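Local coordinates for leucine rich repeat and phosphatase domain containing protein (Entamoeba histolytica, PDB 3EMU), which belongs to the dual-specificity phosphatase family but departs from its usual catalytic signature at two key positions, so its enzymatic activity is uncertain, at residues Ile36-Val42 with Glu88-Ser94; Ile13-Ile17 with Phe108-Gln113. All blocks are in the same frame, centred on the assembly; numbering follows the deposited sequence.

Interaction 1 of 2, residues Ile36-Val42 with Glu88-Ser94; sequences ISSILLV and EGVLIIS. With SO4 (sulfate ion), chain B.
Gly89 O takes two backbone N-H groups from consecutive residues: Ser37 N at 3.0 Å and, by a longer and more bent bond, Ser38 N at 3.3 Å. This double grip marks a beta bulge, where strand 36-42 slips by one residue against strand 89-94. Gly89 CA lies only 3.8 Å from Ile36 CA, and Ile36 CG1 is just as near to it. Beyond the bulge the pairing is regular and parallel, the bonds alternating from Leu91 N to Ser38 O through to Val42 N on Ile93 O at 2.7 Å.

Ser37 OG donates to Glu88 OE1 at 2.7 Å, meeting the carboxylate from above its plane. Ile36, Ile39, Leu91, Leu41 and Ile93 share one face of the sheet. Ile93 CG1 sits between its own N and carbonyl carbon (chi1 71°), which brings the side chain alongside Leu41, with CG1 3.5 Å from Leu41 CD2. The other face carries Ser38, Val90, Leu40 and Ile92, with Leu40 CB 4.0 Å from Ile92 CG1.

Strand 89-94 leads into the phosphate-binding loop. Ser94, at the position of the family's nucleophilic cysteine, gives a 2.6 Å hydrogen bond from OG to sulfate O1; Lys100, at that of the arginine, also binds this anion, probably from the crystallisation liquor and probably marking a phosphate site. Strands 17-21 and 55-59 flank the pair, while helices 68-85 and 100-112 cover the Leu40 and Ile92 face.

Interaction 2 of 2, residues Ile13-Ile17 with Phe108-Gln113; sequences IIQYI and FLMYYQ
Ile14 reaches helix 100-112 with both branches of its side chain. Its CG1 lies between the backbone N and the carbonyl carbon (chi1 64°), and the extended second torsion carries CD1 out to the aromatic residues, while CG2 turns to Leu109 and Gln113. CD1 comes to the edge of the Phe108 ring, near its plane, 4.1 Å from CE2, and lies 4.2 Å from Tyr112 CE2. On the other branch, CG2 lies 4.1 Å from Leu109 CD2, the two side chains running past one another head to tail, and meets Gln113 NE2 at 3.9 Å.

The same Phe108 CE2 takes Ile17 CD1 at 4.1 Å, so two isoleucines close on one ring corner. Ile14 and Ile17 are the two ends of a type II beta turn, closed by Ile17 N on Ile14 O, which brings them near each other and links strands 11-14 and 17-21 in a beta hairpin. The residues flanking the turn, not its tip, dock on the last turn of the helix that follows the phosphate-binding loop in this phosphatase fold. No hydrogen bond crosses the interface.

Phe108 swings towards the hairpin with CG anti to its backbone N (chi1 174°), and Tyr112, one helical turn on, lies against it: Tyr112 CB covers one face of the Phe108 ring near the rim, and Phe108 CZ stands 3.3 Å above the Tyr112 ring plane. Deeper in, Leu109 CD1 makes a looser contact with Ile13 CG2. Gln113 OE1 is hydrogen-bonded to Lys123 of helix 117-127, which probably helps fix the amide beside Ile14, and Ile80 of helix 68-85 touches both Phe108 and Ile17.

How the interactions relate
From the N terminus, the hairpin turn at 13-17 comes first, and its partner arrives some ninety residues later at the end of helix 100-112, so interaction 2 closes the longer loop. Within that span strand 36-42 is laid down, and after strand 55-59 and helix 68-85 the chain returns as strand 89-94 to close interaction 1, the shorter, enclosed loop. The chain then passes through the short anion-binding loop into helix 100-112. Interaction 1 builds the middle of the sheet; interaction 2 ties its hairpin edge to that helix. They meet at strand 89-94, where Val90 N probably bonds to Tyr16 O and Ile17 packs on Val90 and Ile92.

Interaction 1 of 2, residues Ile36-Val42 with Glu88-Ser94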
ATOM      1  N   ILE A  36     -11.835  -9.471  -2.750  1.00 68.37           N
ATOM      2  CA  ILE A  36     -10.844  -9.118  -1.774  1.00 66.49           C
ATOM      3  C   ILE A  36     -10.988  -9.974  -0.524  1.00 66.53           C
ATOM      4  O   ILE A  36     -12.066 -10.100   0.051  1.00 66.86           O
ATOM      5  CB  ILE A  36     -10.935  -7.601  -1.477  1.00 66.42           C
ATOM      6  CG1 ILE A  36     -10.449  -6.804  -2.698  1.00 63.29           C
ATOM      7  CG2 ILE A  36     -10.200  -7.259  -0.183  1.00 64.57           C
ATOM      8  CD1 ILE A  36     -10.903  -5.312  -2.719  1.00 59.30           C
ATOM      9  N   SER A  37      -9.892 -10.573  -0.080  1.00 66.46           N
ATOM     10  CA  SER A  37      -9.953 -11.480   1.056  1.00 66.24           C
ATOM     11  C   SER A  37      -8.879 -11.127   2.027  1.00 65.93           C
ATOM     12  O   SER A  37      -8.698 -11.824   3.022  1.00 66.91           O
ATOM     13  CB  SER A  37      -9.767 -12.950   0.624  1.00 66.52           C
ATOM     14  OG  SER A  37      -8.650 -13.072  -0.253  1.00 68.43           O
ATOM     15  N   SER A  38      -8.140 -10.063   1.736  1.00 65.02           N
ATOM     16  CA  SER A  38      -7.108  -9.629   2.658  1.00 64.51           C
ATOM     17  C   SER A  38      -7.178  -8.142   2.829  1.00 63.18           C
ATOM     18  O   SER A  38      -7.450  -7.415   1.879  1.00 61.86           O
ATOM     19  CB  SER A  38      -5.697  -9.941   2.133  1.00 64.64           C
ATOM     20  OG  SER A  38      -5.379 -11.288   2.290  1.00 67.67           O
ATOM     21  N   ILE A  39      -6.843  -7.712   4.037  1.00 62.85           N
ATOM     22  CA  ILE A  39      -6.781  -6.315   4.339  1.00 62.76           C
ATOM     23  C   ILE A  39      -5.498  -5.997   5.083  1.00 61.37           C
ATOM     24  O   ILE A  39      -5.155  -6.636   6.069  1.00 60.09           O
ATOM     25  CB  ILE A  39      -8.072  -5.830   5.089  1.00 64.46           C
ATOM     26  CG1 ILE A  39      -9.287  -6.196   4.216  1.00 65.42           C
ATOM     27  CG2 ILE A  39      -8.033  -4.302   5.354  1.00 61.68           C
ATOM     28  CD1 ILE A  39     -10.555  -5.427   4.562  1.00 72.65           C
ATOM     29  N   LEU A  40      -4.789  -4.996   4.567  1.00 60.49           N
ATOM     30  CA  LEU A  40      -3.554  -4.538   5.175  1.00 59.43           C
ATOM     31  C   LEU A  40      -3.846  -3.191   5.803  1.00 59.11           C
ATOM     32  O   LEU A  40      -4.121  -2.213   5.122  1.00 58.73           O
ATOM     33  CB  LEU A  40      -2.436  -4.414   4.120  1.00 59.02           C
ATOM     34  CG  LEU A  40      -1.027  -4.093   4.605  1.00 59.53           C
ATOM     35  CD1 LEU A  40      -0.644  -5.056   5.722  1.00 56.63           C
ATOM     36  CD2 LEU A  40      -0.040  -4.195   3.436  1.00 61.63           C
ATOM     37  N   LEU A  41      -3.781  -3.162   7.113  1.00 60.23           N
ATOM     38  CA  LEU A  41      -4.070  -1.970   7.868  1.00 62.09           C
ATOM     39  C   LEU A  41      -2.781  -1.277   8.154  1.00 61.87           C
ATOM     40  O   LEU A  41      -1.948  -1.807   8.863  1.00 61.53           O
ATOM     41  CB  LEU A  41      -4.765  -2.320   9.193  1.00 61.80           C
ATOM     42  CG  LEU A  41      -6.075  -3.134   9.052  1.00 64.32           C
ATOM     43  CD1 LEU A  41      -6.624  -3.598  10.417  1.00 67.02           C
ATOM     44  CD2 LEU A  41      -7.138  -2.312   8.370  1.00 63.42           C
ATOM     45  N   VAL A  42      -2.632  -0.062   7.632  1.00 62.78           N
ATOM     46  CA  VAL A  42      -1.396   0.662   7.841  1.00 63.14           C
ATOM     47  C   VAL A  42      -1.574   1.732   8.908  1.00 65.13           C
ATOM     48  O   VAL A  42      -2.044   2.828   8.628  1.00 64.82           O
ATOM     49  CB  VAL A  42      -0.883   1.309   6.525  1.00 62.35           C
ATOM     50  CG1 VAL A  42       0.527   1.882   6.741  1.00 59.76           C
ATOM     51  CG2 VAL A  42      -0.964   0.309   5.358  1.00 59.26           C
ATOM     52  N   GLU A  88      -6.316 -13.571  -5.237  1.00 75.87           N
ATOM     53  CA  GLU A  88      -7.335 -12.779  -4.538  1.00 74.36           C
ATOM     54  C   GLU A  88      -6.895 -11.335  -4.240  1.00 72.59           C
ATOM     55  O   GLU A  88      -5.696 -11.027  -4.118  1.00 71.49           O
ATOM     56  CB  GLU A  88      -7.771 -13.522  -3.270  1.00 74.49           C
ATOM     57  CG  GLU A  88      -8.730 -14.664  -3.611  1.00 76.36           C
ATOM     58  CD  GLU A  88      -8.850 -15.707  -2.512  1.00 79.87           C
ATOM     59  OE1 GLU A  88      -8.326 -15.479  -1.391  1.00 80.00           O
ATOM     60  OE2 GLU A  88      -9.470 -16.764  -2.775  1.00 81.45           O
ATOM     61  N   GLY A  89      -7.881 -10.450  -4.111  1.00 71.11           N
ATOM     62  CA  GLY A  89      -7.600  -9.039  -3.817  1.00 67.99           C
ATOM     63  C   GLY A  89      -7.062  -8.783  -2.419  1.00 65.98           C
ATOM     64  O   GLY A  89      -7.442  -9.432  -1.413  1.00 65.27           O
ATOM     65  N   VAL A  90      -6.153  -7.827  -2.345  1.00 64.62           N
ATOM     66  CA  VAL A  90      -5.760  -7.274  -1.031  1.00 63.08           C
ATOM     67  C   VAL A  90      -6.099  -5.774  -1.038  1.00 61.75           C
ATOM     68  O   VAL A  90      -5.816  -5.043  -2.020  1.00 61.13           O
ATOM     69  CB  VAL A  90      -4.271  -7.525  -0.704  1.00 62.18           C
ATOM     70  CG1 VAL A  90      -3.377  -6.922  -1.795  1.00 62.24           C
ATOM     71  CG2 VAL A  90      -3.898  -6.995   0.673  1.00 61.45           C
ATOM     72  N   LEU A  91      -6.701  -5.323   0.060  1.00 60.93           N
ATOM     73  CA  LEU A  91      -7.072  -3.912   0.200  1.00 58.83           C
ATOM     74  C   LEU A  91      -6.157  -3.258   1.196  1.00 58.14           C
ATOM     75  O   LEU A  91      -6.034  -3.726   2.329  1.00 57.58           O
ATOM     76  CB  LEU A  91      -8.529  -3.778   0.653  1.00 59.65           C
ATOM     77  CG  LEU A  91      -9.019  -2.356   1.016  1.00 57.34           C
ATOM     78  CD1 LEU A  91      -8.874  -1.367  -0.166  1.00 51.46           C
ATOM     79  CD2 LEU A  91     -10.462  -2.484   1.470  1.00 58.05           C
ATOM     80  N   ILE A  92      -5.496  -2.173   0.785  1.00 57.74           N
ATOM     81  CA  ILE A  92      -4.486  -1.567   1.662  1.00 58.32           C
ATOM     82  C   ILE A  92      -5.015  -0.217   2.161  1.00 58.08           C
ATOM     83  O   ILE A  92      -5.375   0.634   1.362  1.00 57.68           O
ATOM     84  CB  ILE A  92      -3.103  -1.427   0.952  1.00 58.58           C
ATOM     85  CG1 ILE A  92      -2.627  -2.828   0.490  1.00 61.17           C
ATOM     86  CG2 ILE A  92      -2.053  -0.747   1.873  1.00 55.24           C
ATOM     87  CD1 ILE A  92      -1.939  -2.837  -0.862  1.00 61.62           C
ATOM     88  N   ILE A  93      -5.109  -0.043   3.479  1.00 58.58           N
ATOM     89  CA  ILE A  93      -5.817   1.136   3.993  1.00 59.56           C
ATOM     90  C   ILE A  93      -5.068   1.821   5.129  1.00 59.18           C
ATOM     91  O   ILE A  93      -4.344   1.171   5.897  1.00 59.62           O
ATOM     92  CB  ILE A  93      -7.277   0.819   4.438  1.00 60.04           C
ATOM     93  CG1 ILE A  93      -7.279  -0.008   5.712  1.00 62.48           C
ATOM     94  CG2 ILE A  93      -8.068   0.125   3.390  1.00 58.85           C
ATOM     95  CD1 ILE A  93      -8.704  -0.124   6.366  1.00 64.40           C
ATOM     96  N   SER A  94      -5.170   3.146   5.158  1.00 58.61           N
ATOM     97  CA  SER A  94      -4.777   3.940   6.335  1.00 58.76           C
ATOM     98  C   SER A  94      -6.012   4.789   6.734  1.00 59.63           C
ATOM     99  O   SER A  94      -7.016   4.761   6.015  1.00 59.54           O
ATOM    100  CB  SER A  94      -3.540   4.810   6.047  1.00 57.17           C
ATOM    101  OG  SER A  94      -3.747   5.554   4.876  1.00 54.59           O
TER
HETATM  102  S   SO4 B   1      -3.247   8.523   6.643  1.00 64.06           S
HETATM  103  O1  SO4 B   1      -3.434   8.094   5.245  1.00 66.42           O
HETATM  104  O2  SO4 B   1      -1.946   8.250   7.189  1.00 63.05           O
HETATM  105  O3  SO4 B   1      -3.399   9.966   6.616  1.00 68.21           O
HETATM  106  O4  SO4 B   1      -4.195   7.838   7.491  1.00 68.11           O

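Interaction 2 of 2, residues Ile13-Ile17 with Phe108-Gln113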
ATOM      1  N   ILE A  13      -5.169  -0.514  -8.047  1.00 61.52           N
ATOM      2  CA  ILE A  13      -3.888   0.069  -8.488  1.00 62.09           C
ATOM      3  C   ILE A  13      -3.293  -0.737  -9.690  1.00 62.48           C
ATOM      4  O   ILE A  13      -3.008  -0.181 -10.730  1.00 61.43           O
ATOM      5  CB  ILE A  13      -2.889   0.253  -7.318  1.00 62.15           C
ATOM      6  CG1 ILE A  13      -3.449   1.286  -6.282  1.00 61.85           C
ATOM      7  CG2 ILE A  13      -1.497   0.636  -7.851  1.00 59.95           C
ATOM      8  CD1 ILE A  13      -3.813   2.689  -6.893  1.00 62.77           C
ATOM      9  N   ILE A  14      -3.196  -2.050  -9.503  1.00 62.72           N
ATOM     10  CA  ILE A  14      -2.897  -3.030 -10.530  1.00 64.14           C
ATOM     11  C   ILE A  14      -3.771  -4.173 -10.038  1.00 64.79           C
ATOM     12  O   ILE A  14      -4.369  -4.087  -8.966  1.00 64.11           O
ATOM     13  CB  ILE A  14      -1.369  -3.497 -10.534  1.00 63.50           C
ATOM     14  CG1 ILE A  14      -1.027  -4.218  -9.231  1.00 65.09           C
ATOM     15  CG2 ILE A  14      -0.395  -2.319 -10.818  1.00 61.31           C
ATOM     16  CD1 ILE A  14       0.364  -4.847  -9.185  1.00 67.83           C
ATOM     17  N   GLN A  15      -3.823  -5.243 -10.798  1.00 65.83           N
ATOM     18  CA  GLN A  15      -4.702  -6.346 -10.481  1.00 67.28           C
ATOM     19  C   GLN A  15      -4.410  -6.939  -9.116  1.00 66.53           C
ATOM     20  O   GLN A  15      -3.252  -7.112  -8.739  1.00 65.67           O
ATOM     21  CB  GLN A  15      -4.605  -7.416 -11.573  1.00 68.28           C
ATOM     22  CG  GLN A  15      -5.427  -8.646 -11.274  1.00 73.33           C
ATOM     23  CD  GLN A  15      -5.120  -9.797 -12.239  1.00 82.14           C
ATOM     24  OE1 GLN A  15      -3.936 -10.100 -12.534  1.00 82.74           O
ATOM     25  NE2 GLN A  15      -6.190 -10.453 -12.734  1.00 81.63           N
ATOM     26  N   TYR A  16      -5.480  -7.227  -8.366  1.00 66.63           N
ATOM     27  CA  TYR A  16      -5.396  -7.711  -6.961  1.00 66.34           C
ATOM     28  C   TYR A  16      -5.032  -6.669  -5.871  1.00 64.52           C
ATOM     29  O   TYR A  16      -5.077  -6.983  -4.691  1.00 65.00           O
ATOM     30  CB  TYR A  16      -4.443  -8.911  -6.849  1.00 67.19           C
ATOM     31  CG  TYR A  16      -4.764 -10.037  -7.793  1.00 72.21           C
ATOM     32  CD1 TYR A  16      -6.064 -10.550  -7.882  1.00 77.70           C
ATOM     33  CD2 TYR A  16      -3.777 -10.579  -8.617  1.00 75.74           C
ATOM     34  CE1 TYR A  16      -6.376 -11.575  -8.762  1.00 80.74           C
ATOM     35  CE2 TYR A  16      -4.066 -11.596  -9.489  1.00 80.05           C
ATOM     36  CZ  TYR A  16      -5.365 -12.096  -9.563  1.00 83.28           C
ATOM     37  OH  TYR A  16      -5.646 -13.129 -10.438  1.00 87.57           O
ATOM     38  N   ILE A  17      -4.659  -5.455  -6.269  1.00 63.25           N
ATOM     39  CA  ILE A  17      -4.163  -4.439  -5.343  1.00 61.74           C
ATOM     40  C   ILE A  17      -5.095  -3.223  -5.333  1.00 60.69           C
ATOM     41  O   ILE A  17      -5.302  -2.533  -6.364  1.00 59.09           O
ATOM     42  CB  ILE A  17      -2.755  -3.929  -5.774  1.00 62.81           C
ATOM     43  CG1 ILE A  17      -1.757  -5.091  -5.957  1.00 62.21           C
ATOM     44  CG2 ILE A  17      -2.229  -2.819  -4.821  1.00 61.28           C
ATOM     45  CD1 ILE A  17      -1.385  -5.841  -4.692  1.00 62.32           C
ATOM     46  N   PHE A 108       5.807  -1.397  -2.450  1.00 57.67           N
ATOM     47  CA  PHE A 108       5.464  -2.612  -3.138  1.00 57.23           C
ATOM     48  C   PHE A 108       5.783  -2.615  -4.647  1.00 58.37           C
ATOM     49  O   PHE A 108       6.360  -3.576  -5.161  1.00 59.72           O
ATOM     50  CB  PHE A 108       4.001  -2.988  -2.923  1.00 57.05           C
ATOM     51  CG  PHE A 108       3.582  -4.167  -3.742  1.00 57.38           C
ATOM     52  CD1 PHE A 108       3.998  -5.480  -3.379  1.00 56.27           C
ATOM     53  CD2 PHE A 108       2.837  -3.993  -4.907  1.00 53.83           C
ATOM     54  CE1 PHE A 108       3.671  -6.593  -4.155  1.00 50.85           C
ATOM     55  CE2 PHE A 108       2.503  -5.101  -5.685  1.00 53.50           C
ATOM     56  CZ  PHE A 108       2.931  -6.405  -5.309  1.00 52.46           C
ATOM     57  N   LEU A 109       5.370  -1.580  -5.369  1.00 58.77           N
ATOM     58  CA  LEU A 109       5.608  -1.492  -6.806  1.00 58.92           C
ATOM     59  C   LEU A 109       7.093  -1.247  -7.135  1.00 59.09           C
ATOM     60  O   LEU A 109       7.580  -1.715  -8.168  1.00 59.52           O
ATOM     61  CB  LEU A 109       4.805  -0.343  -7.386  1.00 58.90           C
ATOM     62  CG  LEU A 109       3.266  -0.350  -7.360  1.00 58.80           C
ATOM     63  CD1 LEU A 109       2.764   1.039  -7.859  1.00 56.20           C
ATOM     64  CD2 LEU A 109       2.665  -1.460  -8.213  1.00 54.71           C
ATOM     65  N   MET A 110       7.789  -0.476  -6.300  1.00 57.78           N
ATOM     66  CA  MET A 110       9.219  -0.371  -6.434  1.00 57.88           C
ATOM     67  C   MET A 110       9.800  -1.808  -6.597  1.00 59.66           C
ATOM     68  O   MET A 110      10.527  -2.093  -7.554  1.00 60.00           O
ATOM     69  CB  MET A 110       9.844   0.380  -5.240  1.00 57.05           C
ATOM     70  CG  MET A 110       9.516   1.926  -5.187  1.00 51.94           C
ATOM     71  SD  MET A 110       9.918   2.772  -3.674  1.00 44.43           S
ATOM     72  CE  MET A 110      11.698   2.610  -3.568  1.00 53.40           C
ATOM     73  N   TYR A 111       9.407  -2.723  -5.710  1.00 59.72           N
ATOM     74  CA  TYR A 111       9.959  -4.067  -5.657  1.00 59.88           C
ATOM     75  C   TYR A 111       9.396  -4.937  -6.785  1.00 60.65           C
ATOM     76  O   TYR A 111      10.139  -5.609  -7.520  1.00 59.42           O
ATOM     77  CB  TYR A 111       9.574  -4.676  -4.308  1.00 59.81           C
ATOM     78  CG  TYR A 111       9.975  -6.105  -4.080  1.00 59.78           C
ATOM     79  CD1 TYR A 111      11.301  -6.442  -3.768  1.00 59.67           C
ATOM     80  CD2 TYR A 111       9.035  -7.132  -4.158  1.00 61.25           C
ATOM     81  CE1 TYR A 111      11.677  -7.754  -3.560  1.00 58.87           C
ATOM     82  CE2 TYR A 111       9.397  -8.485  -3.942  1.00 60.32           C
ATOM     83  CZ  TYR A 111      10.732  -8.780  -3.654  1.00 61.39           C
ATOM     84  OH  TYR A 111      11.116 -10.081  -3.410  1.00 60.42           O
ATOM     85  N   TYR A 112       8.067  -4.905  -6.913  1.00 60.18           N
ATOM     86  CA  TYR A 112       7.334  -5.800  -7.776  1.00 60.59           C
ATOM     87  C   TYR A 112       7.417  -5.465  -9.266  1.00 61.75           C
ATOM     88  O   TYR A 112       7.171  -6.339 -10.111  1.00 62.20           O
ATOM     89  CB  TYR A 112       5.874  -5.766  -7.386  1.00 60.89           C
ATOM     90  CG  TYR A 112       5.051  -6.908  -7.892  1.00 61.79           C
ATOM     91  CD1 TYR A 112       5.115  -8.147  -7.260  1.00 63.14           C
ATOM     92  CD2 TYR A 112       4.167  -6.741  -8.955  1.00 62.69           C
ATOM     93  CE1 TYR A 112       4.357  -9.183  -7.674  1.00 64.29           C
ATOM     94  CE2 TYR A 112       3.394  -7.793  -9.400  1.00 65.60           C
ATOM     95  CZ  TYR A 112       3.494  -9.019  -8.730  1.00 67.61           C
ATOM     96  OH  TYR A 112       2.736 -10.115  -9.112  1.00 74.32           O
ATOM     97  N   GLN A 113       7.726  -4.222  -9.606  1.00 61.32           N
ATOM     98  CA  GLN A 113       7.793  -3.851 -11.008  1.00 62.33           C
ATOM     99  C   GLN A 113       9.084  -3.136 -11.269  1.00 63.18           C
ATOM    100  O   GLN A 113       9.197  -2.489 -12.272  1.00 64.00           O
ATOM    101  CB  GLN A 113       6.608  -2.947 -11.380  1.00 62.44           C
ATOM    102  CG  GLN A 113       5.302  -3.663 -11.206  1.00 60.78           C
ATOM    103  CD  GLN A 113       4.128  -2.870 -11.709  1.00 63.35           C
ATOM    104  OE1 GLN A 113       4.140  -1.629 -11.676  1.00 64.18           O
ATOM    105  NE2 GLN A 113       3.094  -3.568 -12.177  1.00 58.80           N
TER